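Local coordinates for radical SAM domain protein (Methanothrix thermoacetophila, PDB 6Y1X) that is the radical SAM carbide synthase NifB, an iron-sulfur enzyme that matures the nitrogenase cofactor and probably makes its NifB-co precursor, at residues A[195-198]-A[199-202]; A[179-183]-A[184-188]; A[83-86]-A[87-91]; A[122-125]-A[126-130]. One frame throughout, in Å; residues are numbered along the deposited sequence. Where two conformers were deposited one is given.

Contact 1. Residues A[195-198]-A[199-202]; sequences ILLD and NQLK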
loop_
_atom_site.group_PDB
_atom_site.type_symbol
_atom_site.label_atom_id
_atom_site.label_comp_id
_atom_site.label_asym_id
_atom_site.label_seq_id
_atom_site.Cartn_x
_atom_site.Cartn_y
_atom_site.Cartn_z
ATOM N N ILE A 195 -4.726 -15.688 8.348
ATOM C CA ILE A 195 -3.301 -15.657 8.038
ATOM C C ILE A 195 -2.904 -14.268 7.571
ATOM O O ILE A 195 -1.878 -13.720 7.996
ATOM C CB ILE A 195 -2.957 -16.719 6.979
ATOM C CG1 ILE A 195 -2.993 -18.126 7.586
ATOM C CG2 ILE A 195 -1.605 -16.411 6.329
ATOM C CD1 ILE A 195 -3.070 -19.227 6.548
ATOM N N LEU A 196 -3.726 -13.666 6.710
ATOM C CA LEU A 196 -3.418 -12.337 6.205
ATOM C C LEU A 196 -3.385 -11.318 7.334
ATOM O O LEU A 196 -2.407 -10.580 7.486
ATOM C CB LEU A 196 -4.446 -11.926 5.150
ATOM C CG LEU A 196 -4.307 -10.508 4.589
ATOM C CD1 LEU A 196 -2.978 -10.325 3.868
ATOM C CD2 LEU A 196 -5.470 -10.167 3.668
ATOM N N LEU A 197 -4.430 -11.303 8.173
ATOM C CA LEU A 197 -4.516 -10.278 9.211
ATOM C C LEU A 197 -3.392 -10.389 10.233
ATOM O O LEU A 197 -2.827 -9.374 10.657
ATOM C CB LEU A 197 -5.862 -10.391 9.926
ATOM C CG LEU A 197 -6.073 -9.458 11.121
ATOM C CD1 LEU A 197 -5.894 -8.004 10.706
ATOM C CD2 LEU A 197 -7.419 -9.694 11.786
ATOM N N ASP A 198 -3.087 -11.606 10.678
ATOM C CA ASP A 198 -1.997 -11.778 11.631
ATOM C C ASP A 198 -0.675 -11.260 11.072
ATOM O O ASP A 198 0.111 -10.635 11.794
ATOM C CB ASP A 198 -1.917 -13.234 12.077
ATOM C CG ASP A 198 -2.999 -13.576 13.103
ATOM O OD1 ASP A 198 -4.165 -13.785 12.705
ATOM O OD2 ASP A 198 -2.695 -13.599 14.314
ATOM N N ASN A 199 -0.412 -11.509 9.785
ATOM C CA ASN A 199 0.820 -11.020 9.170
ATOM C C ASN A 199 0.800 -9.503 9.002
ATOM O O ASN A 199 1.812 -8.838 9.248
ATOM C CB ASN A 199 1.048 -11.706 7.822
ATOM C CG ASN A 199 1.740 -13.051 7.960
ATOM O OD1 ASN A 199 1.857 -13.594 9.057
ATOM N ND2 ASN A 199 2.202 -13.596 6.842
ATOM N N GLN A 200 -0.330 -8.937 8.568
ATOM C CA GLN A 200 -0.434 -7.482 8.456
ATOM C C GLN A 200 -0.128 -6.802 9.785
ATOM O O GLN A 200 0.645 -5.840 9.841
ATOM C CB GLN A 200 -1.829 -7.075 7.977
ATOM C CG GLN A 200 -2.205 -7.529 6.576
ATOM C CD GLN A 200 -3.691 -7.343 6.293
ATOM O OE1 GLN A 200 -4.539 -7.809 7.053
ATOM N NE2 GLN A 200 -4.010 -6.675 5.189
ATOM N N LEU A 201 -0.721 -7.295 10.872
ATOM C CA LEU A 201 -0.510 -6.656 12.167
ATOM C C LEU A 201 0.924 -6.835 12.647
ATOM O O LEU A 201 1.533 -5.883 13.151
ATOM C CB LEU A 201 -1.494 -7.198 13.201
ATOM C CG LEU A 201 -2.969 -6.921 12.894
ATOM C CD1 LEU A 201 -3.866 -7.545 13.957
ATOM C CD2 LEU A 201 -3.235 -5.423 12.751
ATOM N N LYS A 202 1.473 -8.050 12.532
ATOM C CA LYS A 202 2.870 -8.262 12.913
ATOM C C LYS A 202 3.813 -7.403 12.081
ATOM O O LYS A 202 4.808 -6.880 12.596
ATOM C CB LYS A 202 3.243 -9.739 12.780
ATOM C CG LYS A 202 2.586 -10.652 13.806
ATOM C CD LYS A 202 2.983 -12.107 13.582
ATOM C CE LYS A 202 2.790 -12.948 14.839
ATOM N NZ LYS A 202 1.366 -12.991 15.282
HETATM O O HOH W 1 -0.720 -10.624 14.742
#
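The backbone oxygen of Asp-198 is gripped twice: by the amide of Lys-202, with Lys-202 N and Asp-198 O 3.0 Å apart, and by a water that donates to it. This is an i to i+4 pair within helix 189-209, one of the helices packed around the parallel sheet of the radical SAM domain. The same water accepts from Lys-202 NZ, closing a small ring with the lysine folded back along its own helix turn. A bend at the last torsion (chi4 62°) turns the ammonium toward Asp-198, yet Asp-198 OD2 and Lys-202 NZ remain 4.2 Å apart, beyond a salt bridge, though the opposite charges probably still attract each other.

On the buried side Gln-200 lays its amide against Leu-196, its CD meeting Leu-196 CG at 3.6 Å. Its OE1 reaches back to the CA of Leu-197 at 3.3 Å, while NE2 finds its hydrogen-bond partner in the carbonyl of Asn-142, beyond the helix. Asn-199 makes a comparable outward bond through ND2 to the carbonyl of Leu-144, so two carboxamides tie the helix to the 142-144 region; Asn-142 itself lines the pocket of an iron-sulfur cluster. Leu-196 also packs on Tyr-177 and Val-180 of the neighbouring hairpin. One residue further on, with the CG of Leu-197 anti to its amide nitrogen (chi1 175°), the CD1 methyl of this residue is placed 3.8 Å from Leu-201 CG.

Contact 2. Residues A[179-183]-A[184-188]; sequences YVIYK and GERYE. With SO4 (sulfate ion), chain E.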
loop_
_atom_site.group_PDB
_atom_site.type_symbol
_atom_site.label_atom_id
_atom_site.label_comp_id
_atom_site.label_asym_id
_atom_site.label_seq_id
_atom_site.Cartn_x
_atom_site.Cartn_y
_atom_site.Cartn_z
ATOM N N TYR A 179 -8.483 -15.593 -1.782
ATOM C CA TYR A 179 -7.456 -16.503 -1.305
ATOM C C TYR A 179 -6.211 -15.701 -0.971
ATOM O O TYR A 179 -6.064 -14.547 -1.377
ATOM C CB TYR A 179 -7.139 -17.597 -2.340
ATOM C CG TYR A 179 -6.559 -17.105 -3.651
ATOM C CD1 TYR A 179 -5.225 -16.719 -3.751
ATOM C CD2 TYR A 179 -7.345 -17.031 -4.792
ATOM C CE1 TYR A 179 -4.699 -16.272 -4.945
ATOM C CE2 TYR A 179 -6.822 -16.590 -5.992
ATOM C CZ TYR A 179 -5.500 -16.210 -6.062
ATOM O OH TYR A 179 -4.975 -15.762 -7.257
ATOM N N VAL A 180 -5.308 -16.346 -0.240
ATOM C CA VAL A 180 -3.952 -15.855 -0.037
ATOM C C VAL A 180 -3.008 -17.012 -0.315
ATOM O O VAL A 180 -3.343 -18.181 -0.095
ATOM C CB VAL A 180 -3.716 -15.288 1.385
ATOM C CG1 VAL A 180 -4.787 -14.263 1.757
ATOM C CG2 VAL A 180 -3.671 -16.396 2.412
ATOM N N ILE A 181 -1.834 -16.679 -0.843
ATOM C CA ILE A 181 -0.769 -17.643 -1.096
ATOM C C ILE A 181 0.361 -17.300 -0.141
ATOM O O ILE A 181 0.967 -16.227 -0.245
ATOM C CB ILE A 181 -0.291 -17.609 -2.555
ATOM C CG1 ILE A 181 -1.463 -17.802 -3.514
ATOM C CG2 ILE A 181 0.776 -18.674 -2.788
ATOM C CD1 ILE A 181 -1.129 -17.447 -4.947
ATOM N N TYR A 182 0.642 -18.194 0.803
ATOM C CA TYR A 182 1.659 -17.923 1.809
ATOM C C TYR A 182 2.523 -19.157 1.982
ATOM O O TYR A 182 2.008 -20.227 2.318
ATOM C CB TYR A 182 1.014 -17.530 3.143
ATOM C CG TYR A 182 2.019 -17.153 4.198
ATOM C CD1 TYR A 182 2.862 -16.066 4.013
ATOM C CD2 TYR A 182 2.130 -17.878 5.377
ATOM C CE1 TYR A 182 3.792 -15.712 4.968
ATOM C CE2 TYR A 182 3.054 -17.529 6.338
ATOM C CZ TYR A 182 3.882 -16.444 6.128
ATOM O OH TYR A 182 4.809 -16.088 7.079
ATOM N N LYS A 183 3.835 -18.986 1.798
ATOM C CA LYS A 183 4.827 -20.048 1.965
ATOM C C LYS A 183 4.437 -21.316 1.208
ATOM O O LYS A 183 4.470 -22.427 1.740
ATOM C CB LYS A 183 5.088 -20.343 3.441
ATOM C CG LYS A 183 5.695 -19.167 4.185
ATOM C CD LYS A 183 6.278 -19.599 5.514
ATOM C CE LYS A 183 6.925 -18.428 6.232
ATOM N NZ LYS A 183 7.832 -18.890 7.315
ATOM N N GLY A 184 4.045 -21.145 -0.050
ATOM C CA GLY A 184 3.830 -22.307 -0.886
ATOM C C GLY A 184 2.485 -22.974 -0.750
ATOM O O GLY A 184 2.337 -24.126 -1.165
ATOM N N GLU A 185 1.500 -22.299 -0.174
ATOM C CA GLU A 185 0.173 -22.874 -0.043
ATOM C C GLU A 185 -0.882 -21.800 -0.249
ATOM O O GLU A 185 -0.761 -20.685 0.262
ATOM C CB GLU A 185 -0.009 -23.547 1.328
ATOM C CG GLU A 185 -1.387 -24.143 1.549
ATOM C CD GLU A 185 -1.394 -25.251 2.590
ATOM O OE1 GLU A 185 -0.316 -25.580 3.132
ATOM O OE2 GLU A 185 -2.486 -25.781 2.878
ATOM N N ARG A 186 -1.898 -22.148 -1.033
ATOM C CA ARG A 186 -3.048 -21.287 -1.257
ATOM C C ARG A 186 -4.119 -21.641 -0.233
ATOM O O ARG A 186 -4.485 -22.811 -0.094
ATOM C CB ARG A 186 -3.566 -21.475 -2.685
ATOM C CG ARG A 186 -4.632 -20.497 -3.146
ATOM C CD ARG A 186 -4.604 -20.380 -4.675
ATOM N NE ARG A 186 -5.925 -20.186 -5.270
ATOM C CZ ARG A 186 -6.129 -19.772 -6.520
ATOM N NH1 ARG A 186 -5.102 -19.477 -7.311
ATOM N NH2 ARG A 186 -7.364 -19.619 -6.974
ATOM N N TYR A 187 -4.614 -20.631 0.477
ATOM C CA TYR A 187 -5.640 -20.791 1.494
ATOM C C TYR A 187 -6.855 -19.976 1.077
ATOM O O TYR A 187 -6.719 -18.928 0.441
ATOM C CB TYR A 187 -5.158 -20.285 2.865
ATOM C CG TYR A 187 -3.943 -20.984 3.431
ATOM C CD1 TYR A 187 -2.669 -20.527 3.132
ATOM C CD2 TYR A 187 -4.067 -22.067 4.300
ATOM C CE1 TYR A 187 -1.549 -21.133 3.656
ATOM C CE2 TYR A 187 -2.947 -22.686 4.830
ATOM C CZ TYR A 187 -1.689 -22.206 4.503
ATOM O OH TYR A 187 -0.558 -22.806 5.001
ATOM N N GLU A 188 -8.040 -20.432 1.480
ATOM C CA GLU A 188 -9.282 -19.717 1.224
ATOM C C GLU A 188 -10.038 -19.497 2.526
ATOM O O GLU A 188 -9.707 -20.063 3.571
ATOM C CB GLU A 188 -10.173 -20.481 0.232
ATOM C CG GLU A 188 -9.577 -20.636 -1.161
ATOM C CD GLU A 188 -10.523 -21.333 -2.126
ATOM O OE1 GLU A 188 -10.060 -21.784 -3.194
ATOM O OE2 GLU A 188 -11.731 -21.432 -1.815
HETATM S S SO4 E . 5.026 -18.907 -2.768
HETATM O O1 SO4 E . 4.853 -17.777 -3.672
HETATM O O2 SO4 E . 6.442 -19.213 -2.596
HETATM O O3 SO4 E . 4.349 -20.065 -3.341
HETATM O O4 SO4 E . 4.457 -18.575 -1.466
HETATM O O HOH W 2 1.798 -21.897 4.386
#
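Arg-186 lays its guanidinium flat on one face of the Tyr-179 ring, the two planes only 15° apart, across the antiparallel hairpin of strands 177-182 and 185-188. It is a cation-pi stack: CZ sits 3.5 Å from the ring centroid, displaced toward the ring's rim, while the CD methylene adds a CH-pi contact over the same face. Tyr-179 takes the hindered rotamer, its CG between backbone N and carbonyl carbon (chi1 63°), and this holds the ring beneath the arginine. Without the ring, as with an alanine here, the guanidinium would probably lose its aromatic platform and be free to turn.

Behind the stack, the hydrogen-bonded pair Val-180 and Tyr-187 fixes the register; the bond from Tyr-187 N to Val-180 O is 2.8 Å long and nearly straight. On the sheet face that carries these two residues, Val-180 CG2 packs on Tyr-187 CB, and both side chains also lie against Ala-192 of the following helix. Strand 61-63 pairs with strand 177-182 on the edge away from strand 185-188; the Tyr-179 side chain lies about 7 Å from that of the cluster-binding Cys-59.

Toward the turn, a water donates to Tyr-182 O and hydrogen-bonds the Tyr-187 hydroxyl, lying at the ring's edge in its plane. The Gly-184 backbone would drive any CB into the preceding carbonyl oxygen, and its N donates to O4 of a sulfate, probably from the crystallisation liquor, at 3.0 Å.

Contact 3. Residues A[83-86]-A[87-91]; sequences RVLT and PQEAL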
loop_
_atom_site.group_PDB
_atom_site.type_symbol
_atom_site.label_atom_id
_atom_site.label_comp_id
_atom_site.label_asym_id
_atom_site.label_seq_id
_atom_site.Cartn_x
_atom_site.Cartn_y
_atom_site.Cartn_z
ATOM N N ARG A 83 3.660 -1.246 -18.379
ATOM C CA ARG A 83 4.739 -2.083 -18.878
ATOM C C ARG A 83 5.635 -2.509 -17.723
ATOM O O ARG A 83 6.100 -1.671 -16.947
ATOM C CB ARG A 83 5.538 -1.313 -19.927
ATOM C CG ARG A 83 6.767 -2.026 -20.431
ATOM C CD ARG A 83 7.637 -1.092 -21.259
ATOM N NE ARG A 83 8.976 -1.636 -21.481
ATOM N N VAL A 84 5.869 -3.813 -17.603
ATOM C CA VAL A 84 6.711 -4.327 -16.529
ATOM C C VAL A 84 8.167 -4.051 -16.878
ATOM O O VAL A 84 8.612 -4.332 -17.997
ATOM C CB VAL A 84 6.460 -5.827 -16.311
ATOM C CG1 VAL A 84 7.390 -6.371 -15.233
ATOM C CG2 VAL A 84 5.007 -6.072 -15.949
ATOM N N LEU A 85 8.921 -3.541 -15.910
ATOM C CA LEU A 85 10.332 -3.229 -16.087
ATOM C C LEU A 85 11.200 -4.196 -15.297
ATOM O O LEU A 85 10.840 -4.602 -14.187
ATOM C CB LEU A 85 10.633 -1.795 -15.645
ATOM C CG LEU A 85 9.907 -0.675 -16.390
ATOM C CD1 LEU A 85 10.387 0.680 -15.902
ATOM C CD2 LEU A 85 10.136 -0.810 -17.891
ATOM N N THR A 86 12.352 -4.545 -15.861
ATOM C CA THR A 86 13.365 -5.221 -15.076
ATOM C C THR A 86 14.026 -4.201 -14.153
ATOM O O THR A 86 13.909 -2.993 -14.375
ATOM C CB THR A 86 14.417 -5.858 -15.980
ATOM O OG1 THR A 86 15.130 -4.827 -16.666
ATOM C CG2 THR A 86 13.763 -6.788 -16.997
ATOM N N PRO A 87 14.716 -4.660 -13.101
ATOM C CA PRO A 87 15.448 -3.713 -12.240
ATOM C C PRO A 87 16.361 -2.767 -13.003
ATOM O O PRO A 87 16.414 -1.572 -12.687
ATOM C CB PRO A 87 16.231 -4.646 -11.310
ATOM C CG PRO A 87 15.324 -5.830 -11.168
ATOM C CD PRO A 87 14.725 -6.025 -12.540
ATOM N N GLN A 88 17.079 -3.272 -14.006
ATOM C CA GLN A 88 17.980 -2.419 -14.771
ATOM C C GLN A 88 17.208 -1.364 -15.554
ATOM O O GLN A 88 17.596 -0.191 -15.575
ATOM C CB GLN A 88 18.833 -3.274 -15.709
ATOM C CG GLN A 88 20.248 -2.761 -15.895
ATOM C CD GLN A 88 21.021 -2.716 -14.589
ATOM O OE1 GLN A 88 21.158 -3.727 -13.899
ATOM N NE2 GLN A 88 21.524 -1.537 -14.240
ATOM N N GLU A 89 16.110 -1.762 -16.203
ATOM C CA GLU A 89 15.295 -0.798 -16.933
ATOM C C GLU A 89 14.692 0.238 -15.995
ATOM O O GLU A 89 14.631 1.427 -16.326
ATOM C CB GLU A 89 14.196 -1.526 -17.708
ATOM C CG GLU A 89 14.715 -2.379 -18.850
ATOM C CD GLU A 89 13.694 -3.380 -19.348
ATOM O OE1 GLU A 89 12.618 -3.500 -18.724
ATOM O OE2 GLU A 89 13.973 -4.053 -20.363
ATOM N N ALA A 90 14.245 -0.195 -14.813
ATOM C CA ALA A 90 13.662 0.739 -13.855
ATOM C C ALA A 90 14.681 1.782 -13.419
ATOM O O ALA A 90 14.356 2.970 -13.307
ATOM C CB ALA A 90 13.114 -0.020 -12.648
ATOM N N LEU A 91 15.920 1.356 -13.159
ATOM C CA LEU A 91 16.971 2.310 -12.821
ATOM C C LEU A 91 17.200 3.295 -13.962
ATOM O O LEU A 91 17.429 4.488 -13.728
ATOM C CB LEU A 91 18.266 1.572 -12.475
ATOM C CG LEU A 91 19.437 2.465 -12.063
ATOM C CD1 LEU A 91 19.095 3.254 -10.808
ATOM C CD2 LEU A 91 20.690 1.634 -11.851
HETATM O O HOH W 3 10.603 -4.485 -20.022
#
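Two torsions bring Thr-86 and Glu-89 together at the start of helix 87-100. In Thr-86 the hydroxyl stands between backbone N and carbonyl carbon (chi1 66°), which aims OG1 at the first helical turn. In Glu-89 the side chain leaves with CG beside its own nitrogen (chi1 -68°) and then runs extended, carrying the carboxylate back toward the residue that precedes the helix.

The result is a reciprocal pair of bonds. Glu-89 N donates to Thr-86 OG1 over 3.3 Å, and in return Thr-86 N donates to Glu-89 OE1 over 3.1 Å. This second bond is nearly linear at the hydrogen, yet it meets the oxygen from above the carboxylate plane, 48° out of it. A water adds another grip on OE1, donating to it at 2.6 Å and also to the carbonyl of Val-84, so the carboxylate is linked to the loop at two points. Were the carboxylate lost to an alanine, Thr-86 N would probably be left without this acceptor and the water bridge to Val-84 would be broken.

Regular helix bonding then takes over, with Ala-90 N reaching Thr-86 O at 2.9 Å. Leu-85 packs against the first turn, its CD1 on the CA of Ala-90 at 3.9 Å and its CD2 3.8 Å from Glu-89 OE1. Ala-90 also packs on Leu-53 and Val-55. With Thr-86 as N-cap, Pro-87 in the first turn and Glu-89 closing the exchange, the arrangement is a classic capping box.

Contact 4. Residues A[122-125]-A[126-130]; sequences FETL and RLVGE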
loop_
_atom_site.group_PDB
_atom_site.type_symbol
_atom_site.label_atom_id
_atom_site.label_comp_id
_atom_site.label_asym_id
_atom_site.label_seq_id
_atom_site.Cartn_x
_atom_site.Cartn_y
_atom_site.Cartn_z
ATOM N N PHE A 122 13.209 -5.730 -4.470
ATOM C CA PHE A 122 14.355 -5.503 -3.600
ATOM C C PHE A 122 15.595 -5.163 -4.410
ATOM O O PHE A 122 16.406 -4.329 -3.995
ATOM C CB PHE A 122 14.571 -6.734 -2.721
ATOM C CG PHE A 122 13.355 -7.109 -1.927
ATOM C CD1 PHE A 122 13.131 -6.550 -0.677
ATOM C CD2 PHE A 122 12.400 -7.964 -2.456
ATOM C CE1 PHE A 122 12.002 -6.871 0.046
ATOM C CE2 PHE A 122 11.262 -8.285 -1.742
ATOM C CZ PHE A 122 11.062 -7.740 -0.489
ATOM N N GLU A 123 15.758 -5.803 -5.571
ATOM C CA GLU A 123 16.892 -5.486 -6.428
ATOM C C GLU A 123 16.787 -4.068 -6.976
ATOM O O GLU A 123 17.791 -3.353 -7.066
ATOM C CB GLU A 123 16.983 -6.501 -7.565
ATOM C CG GLU A 123 18.222 -6.366 -8.421
ATOM C CD GLU A 123 19.485 -6.235 -7.592
ATOM O OE1 GLU A 123 20.221 -5.245 -7.790
ATOM O OE2 GLU A 123 19.736 -7.111 -6.735
ATOM N N THR A 124 15.573 -3.641 -7.327
ATOM C CA THR A 124 15.379 -2.303 -7.877
ATOM C C THR A 124 15.678 -1.226 -6.840
ATOM O O THR A 124 16.435 -0.286 -7.107
ATOM C CB THR A 124 13.945 -2.150 -8.381
ATOM O OG1 THR A 124 13.710 -3.069 -9.454
ATOM C CG2 THR A 124 13.707 -0.735 -8.869
ATOM N N LEU A 125 15.102 -1.354 -5.643
ATOM C CA LEU A 125 15.292 -0.321 -4.634
ATOM C C LEU A 125 16.711 -0.327 -4.089
ATOM O O LEU A 125 17.196 0.708 -3.622
ATOM C CB LEU A 125 14.285 -0.502 -3.505
ATOM C CG LEU A 125 12.846 -0.207 -3.916
ATOM C CD1 LEU A 125 11.929 -0.559 -2.781
ATOM C CD2 LEU A 125 12.677 1.253 -4.324
ATOM N N ARG A 126 17.385 -1.476 -4.136
ATOM C CA ARG A 126 18.804 -1.510 -3.810
ATOM C C ARG A 126 19.618 -0.734 -4.840
ATOM O O ARG A 126 20.546 0.001 -4.483
ATOM C CB ARG A 126 19.278 -2.960 -3.721
ATOM C CG ARG A 126 20.724 -3.116 -3.302
ATOM C CD ARG A 126 21.243 -4.510 -3.613
ATOM N NE ARG A 126 21.331 -4.756 -5.052
ATOM C CZ ARG A 126 22.361 -4.395 -5.812
ATOM N NH1 ARG A 126 23.397 -3.762 -5.275
ATOM N NH2 ARG A 126 22.359 -4.664 -7.111
ATOM N N LEU A 127 19.278 -0.876 -6.124
ATOM C CA LEU A 127 19.977 -0.128 -7.165
ATOM C C LEU A 127 19.701 1.368 -7.059
ATOM O O LEU A 127 20.626 2.182 -7.154
ATOM C CB LEU A 127 19.570 -0.636 -8.548
ATOM C CG LEU A 127 20.071 -1.999 -9.026
ATOM C CD1 LEU A 127 19.415 -2.357 -10.352
ATOM C CD2 LEU A 127 21.587 -2.001 -9.164
ATOM N N VAL A 128 18.439 1.746 -6.854
ATOM C CA VAL A 128 18.089 3.162 -6.781
ATOM C C VAL A 128 18.724 3.814 -5.558
ATOM O O VAL A 128 19.314 4.897 -5.649
ATOM C CB VAL A 128 16.559 3.332 -6.782
ATOM C CG1 VAL A 128 16.183 4.771 -6.457
ATOM C CG2 VAL A 128 15.987 2.906 -8.124
ATOM N N GLY A 129 18.598 3.172 -4.393
ATOM C CA GLY A 129 19.105 3.769 -3.167
ATOM C C GLY A 129 20.606 3.975 -3.187
ATOM O O GLY A 129 21.117 4.963 -2.655
ATOM N N GLU A 130 21.333 3.043 -3.800
ATOM C CA GLU A 130 22.784 3.139 -3.819
ATOM C C GLU A 130 23.263 4.232 -4.766
ATOM O O GLU A 130 24.275 4.883 -4.493
ATOM C CB GLU A 130 23.385 1.789 -4.203
ATOM C CG GLU A 130 23.343 0.767 -3.082
ATOM C CD GLU A 130 23.719 -0.625 -3.546
ATOM O OE1 GLU A 130 24.221 -0.762 -4.682
ATOM O OE2 GLU A 130 23.516 -1.584 -2.772
#
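Glu-123 and Arg-126 form a salt bridge along one flank of helix 119-131, their side chains side by side and pointing the same way. OE1 of Glu-123 faces the edge of the guanidinium and takes bonds from NE and NH2 of Arg-126; the NE bond, 3.0 Å long, is bent and weak, and the modelled NH2 separation is too short for its length to be trusted. A further weak bond joins NE to OE2. Carboxylate and guanidinium planes stand 56° apart, far from a flat, two-pronged pairing. Bending at chi3 (67°) lets Arg-126 present its far side to Glu-130, whose OE1 lies 3.2 Å from NH1, so the arginine joins two acids in a network.

Leu-127 packs against the same Glu-123 carboxylate, its CG 3.5 Å from Glu-123 OE1. Thr-124 faces helix 87-100, while its hydroxyl is bonded back to the carbonyl of Glu-120. The backbone oxygen of Thr-124 accepts from Val-128 N at 2.9 Å and touches Val-128 CG2 at 3.4 Å. Leu-125 and Val-128 turn to the sheet and pack on Leu-137. Charged flank outside and apolar flank on the strands mark the amphipathic helix of a beta-alpha-beta crossover, here between strands 104-109 and 136-141.

In the fold
From the N terminus, the chain reaches contact 3 first, where the loop after strand 61-63 turns into helix 87-100. Contact 4 lies on the next helix, 119-131, and the two touch: Pro-87 and Ala-90 rest on Thr-124, joining neighbouring helices beside the parallel sheet. Further on, contact 2 closes the hairpin turn between strands 177-182 and 185-188, and helix 189-209 follows directly with contact 1; Ile-195 and Asn-199 pack on Tyr-182, seating the hairpin on that helix. All four are local and in series, with none nested or crossing. The two touching pairs stand apart, the centres of contacts 2 and 4 about 28 Å from each other.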